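PDB 1Q5D: P450 epoxidase from Sorangium cellulosum, which belongs to the cytochrome P450 family of haem proteins and holds its haem, together with a bound ligand, inside a largely helical fold. Local coordinates for residues R156-S159 with A160-V164; E293-F297 with D298-R302. One frame throughout, in Å; residues are numbered along the deposited sequence.

Overall arrangement
Both contacts are helix ends, lying in series along the chain and on opposite sides of its centre. Their own centres are 26 Å apart and their nearest atoms about 13 Å, so they do not touch. What they share is the haem: the side chain of Ile158 in contact 1 and that of Leu295 in contact 2 each come within about 4 Å of it. Contact 1 ends helix 154-161 in a Schellman motif, its centre about 17 Å from that of the chain. Contact 2, about 11 Å from the chain's centre, ends the helix carrying the ExxR motif and leads into the pocket of the ligand EPB, where Leu301 is a wall residue.

Contact 1 (R156-S159 with A160-V164); sequences RAIS and ALLKV
Ser159 and Val164 close the end of helix 154-161: Val164 N donates to Ser159 O at 2.7 Å in a nearly straight bond (174°). A weak bond from Lys163 N to Ala160 O lies inside it, and with the positive phi of Lys163 the pair makes a Schellman motif. The hydroxyl of Ser159 suits its place because it hydrogen-bonds Asp169, the acid that also pairs with Arg156, while the small side chain fits beside Val164, Ser159 OG lying 3.9 Å from Val164 CB. Ala160, with only a methyl group, lets the bent chain of Arg156 pass, Arg156 NH1 lying 4.1 Å from Ala160 CB. Bends at chi2 and chi3 (89° and -56°) bring the Arg156 guanidinium back to the turn, where its edge meets Val164 O, NH2 to O 3.0 Å. A water bound to NH1 donates to the same oxygen, which thus has two donors. On another face, Ile158 and Leu162 run side by side, Ile158 CG2 to Leu162 CD2 3.6 Å, an apolar pair that suits a flank where Ile158 comes about 4 Å from the haem. Glu125 forms a second salt bridge with Arg156. Ile158 and Leu162 pack on helix 241-255, Leu161 and Leu162 touch helix 225-234, and Ala160 borders helix 123-137.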
# COMPACT_ATOMS: atom_id res chain seq x y z
N ARG A 156 -13.66 4.02 3.86
CA ARG A 156 -14.44 5.11 4.46
C ARG A 156 -13.59 6.38 4.46
O ARG A 156 -14.07 7.45 4.10
CB ARG A 156 -14.91 4.76 5.88
CG ARG A 156 -15.62 5.93 6.60
CD ARG A 156 -17.15 6.00 6.38
NE ARG A 156 -17.54 6.07 4.97
CZ ARG A 156 -17.79 7.20 4.31
NH1 ARG A 156 -17.70 8.37 4.93
NH2 ARG A 156 -18.14 7.16 3.03
N ALA A 157 -12.31 6.24 4.82
CA ALA A 157 -11.40 7.39 4.85
C ALA A 157 -11.28 8.05 3.49
O ALA A 157 -11.43 9.28 3.35
CB ALA A 157 -10.00 6.94 5.32
N ILE A 158 -10.98 7.24 2.48
CA ILE A 158 -10.85 7.76 1.13
C ILE A 158 -12.17 8.37 0.64
O ILE A 158 -12.17 9.43 0.02
CB ILE A 158 -10.37 6.66 0.17
CG1 ILE A 158 -8.93 6.26 0.50
CG2 ILE A 158 -10.46 7.13 -1.27
CD1 ILE A 158 -8.36 5.15 -0.38
N SER A 159 -13.28 7.69 0.91
CA SER A 159 -14.60 8.18 0.49
C SER A 159 -14.98 9.50 1.18
O SER A 159 -15.64 10.35 0.58
CB SER A 159 -15.67 7.15 0.78
OG SER A 159 -15.71 6.19 -0.25
N ALA A 160 -14.58 9.64 2.43
CA ALA A 160 -14.76 10.91 3.14
C ALA A 160 -13.95 12.01 2.46
O ALA A 160 -14.44 13.12 2.26
CB ALA A 160 -14.35 10.75 4.61
N LEU A 161 -12.71 11.70 2.07
CA LEU A 161 -11.86 12.67 1.39
C LEU A 161 -12.45 13.06 0.03
O LEU A 161 -12.30 14.20 -0.45
CB LEU A 161 -10.45 12.11 1.22
CG LEU A 161 -9.43 12.89 0.38
CD1 LEU A 161 -8.90 14.11 1.14
CD2 LEU A 161 -8.28 11.98 -0.05
N LEU A 162 -13.12 12.09 -0.60
CA LEU A 162 -13.73 12.27 -1.91
C LEU A 162 -15.19 12.74 -1.81
O LEU A 162 -15.83 13.01 -2.82
CB LEU A 162 -13.71 10.95 -2.68
CG LEU A 162 -12.60 10.63 -3.69
CD1 LEU A 162 -11.32 11.45 -3.56
CD2 LEU A 162 -12.31 9.11 -3.70
N LYS A 163 -15.71 12.81 -0.58
CA LYS A 163 -17.09 13.17 -0.31
C LYS A 163 -18.06 12.24 -1.04
O LYS A 163 -18.98 12.67 -1.74
CB LYS A 163 -17.35 14.66 -0.60
CG LYS A 163 -16.46 15.57 0.26
CD LYS A 163 -17.03 16.98 0.38
CE LYS A 163 -16.21 17.83 1.35
NZ LYS A 163 -14.79 17.97 0.93
N VAL A 164 -17.81 10.94 -0.88
CA VAL A 164 -18.69 9.90 -1.40
C VAL A 164 -19.45 9.31 -0.22
O VAL A 164 -18.88 9.09 0.83
CB VAL A 164 -17.86 8.80 -2.12
CG1 VAL A 164 -18.73 7.63 -2.54
CG2 VAL A 164 -17.13 9.37 -3.30
O HOH W 1 -18.40 10.48 3.02

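Contact 2 (E293-F297 with D298-R302); sequences EVLRF and DNILR
Asp298 N closes the last helical turn by bonding to Val294 O at 2.8 Å, and the chain then leaves helix 287-297 as Asp298 swings to a phi of -136°. Asn299 ties the new direction back to the helix: Asn299 ND2 donates to Leu295 O at 3.1 Å, the acceptor lying in the plane of the amide. With CG anti to the backbone N (chi1 -170°), the amide reaches back to this carbonyl of the last turn, while its OD1 accepts from Leu301 N in an Asx turn, the donor standing above the carbonyl plane. An amide suits this place because it can donate and accept at once. A water joins Arg296 O to Asn299 N, a further link across the exit. Apolar contact follows on another side, a terminal methyl of Leu295 against the beta-branch methyl of Ile300, Leu295 CD2 to Ile300 CG2 3.9 Å. Leu295 also touches the haem, and Leu301 the bound EPB, so the helix exit serves both pockets. Phe297 leans on Asp298, ring and carboxylate planes 61° apart. One turn back, Glu293 and Arg296 form the ExxR pair of the P450 family, gripped side-on, Arg296 NE to Glu293 OE2 and NH2 to OE1, both 2.9 Å. Glu293 is also held by Arg350 and Asp347 N, and Arg296 NH1 by the carbonyls of Pro343 and Leu334, while Asp298 forms a salt bridge with Arg404. Val294, Leu295, Phe297 and Ile300 pack on helix 257-272, Asn299 and Leu301 rest on helix 330-333, and the loop runs on into strand 304-309.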
# COMPACT_ATOMS: atom_id res chain seq x y z
N GLU A 293 7.54 1.74 12.63
CA GLU A 293 8.36 0.58 12.92
C GLU A 293 7.66 -0.73 12.52
O GLU A 293 8.31 -1.72 12.23
CB GLU A 293 8.78 0.56 14.40
CG GLU A 293 9.40 -0.74 14.89
CD GLU A 293 10.79 -0.99 14.35
OE1 GLU A 293 11.53 -1.79 14.97
OE2 GLU A 293 11.16 -0.38 13.34
N VAL A 294 6.33 -0.75 12.53
CA VAL A 294 5.61 -1.95 12.08
C VAL A 294 6.01 -2.24 10.63
O VAL A 294 6.33 -3.38 10.28
CB VAL A 294 4.08 -1.79 12.18
CG1 VAL A 294 3.36 -2.90 11.36
CG2 VAL A 294 3.63 -1.84 13.61
N LEU A 295 6.01 -1.20 9.80
CA LEU A 295 6.34 -1.34 8.38
C LEU A 295 7.82 -1.55 8.12
O LEU A 295 8.20 -2.12 7.10
CB LEU A 295 5.85 -0.15 7.56
CG LEU A 295 4.33 -0.02 7.45
CD1 LEU A 295 3.95 1.18 6.64
CD2 LEU A 295 3.69 -1.29 6.87
N ARG A 296 8.65 -1.07 9.05
CA ARG A 296 10.09 -1.27 8.95
C ARG A 296 10.44 -2.72 9.33
O ARG A 296 11.16 -3.42 8.61
CB ARG A 296 10.80 -0.24 9.87
CG ARG A 296 12.30 -0.04 9.60
CD ARG A 296 13.20 -1.22 10.05
NE ARG A 296 12.91 -1.73 11.40
CZ ARG A 296 13.42 -2.86 11.89
NH1 ARG A 296 14.22 -3.62 11.15
NH2 ARG A 296 13.15 -3.25 13.13
N PHE A 297 9.90 -3.17 10.46
CA PHE A 297 10.24 -4.47 11.03
C PHE A 297 9.54 -5.60 10.28
O PHE A 297 10.13 -6.66 10.03
CB PHE A 297 9.82 -4.53 12.50
CG PHE A 297 9.88 -5.91 13.10
CD1 PHE A 297 11.09 -6.55 13.30
CD2 PHE A 297 8.72 -6.56 13.51
CE1 PHE A 297 11.15 -7.82 13.85
CE2 PHE A 297 8.77 -7.82 14.07
CZ PHE A 297 9.98 -8.46 14.25
N ASP A 298 8.29 -5.35 9.90
CA ASP A 298 7.46 -6.40 9.31
C ASP A 298 6.71 -5.89 8.10
O ASP A 298 5.48 -5.82 8.09
CB ASP A 298 6.48 -6.90 10.36
CG ASP A 298 5.98 -8.31 10.10
OD1 ASP A 298 6.49 -9.00 9.18
OD2 ASP A 298 5.08 -8.80 10.79
N ASN A 299 7.46 -5.52 7.07
CA ASN A 299 6.88 -4.85 5.93
C ASN A 299 5.82 -5.71 5.28
O ASN A 299 6.02 -6.93 5.10
CB ASN A 299 7.96 -4.52 4.90
CG ASN A 299 7.43 -3.61 3.82
OD1 ASN A 299 7.15 -4.06 2.69
ND2 ASN A 299 7.29 -2.32 4.15
N ILE A 300 4.71 -5.08 4.92
CA ILE A 300 3.55 -5.78 4.35
C ILE A 300 3.72 -6.26 2.91
O ILE A 300 2.87 -7.03 2.41
CB ILE A 300 2.29 -4.86 4.38
CG1 ILE A 300 2.52 -3.62 3.51
CG2 ILE A 300 1.86 -4.56 5.83
CD1 ILE A 300 1.27 -2.75 3.21
N LEU A 301 4.75 -5.79 2.23
CA LEU A 301 4.97 -6.18 0.84
C LEU A 301 5.58 -7.57 0.76
O LEU A 301 6.53 -7.87 1.49
CB LEU A 301 5.88 -5.19 0.11
CG LEU A 301 5.29 -3.79 -0.10
CD1 LEU A 301 6.25 -2.84 -0.83
CD2 LEU A 301 3.98 -3.96 -0.90
N ARG A 302 5.02 -8.41 -0.11
CA ARG A 302 5.52 -9.78 -0.34
C ARG A 302 6.91 -9.76 -0.95
O ARG A 302 7.83 -10.48 -0.52
CB ARG A 302 4.58 -10.51 -1.30
CG ARG A 302 4.94 -11.99 -1.55
CD ARG A 302 3.87 -12.74 -2.35
NE ARG A 302 2.63 -12.78 -1.60
CZ ARG A 302 2.30 -13.73 -0.73
NH1 ARG A 302 3.13 -14.76 -0.50
NH2 ARG A 302 1.14 -13.66 -0.09
O HOH W 2 10.60 -5.61 6.93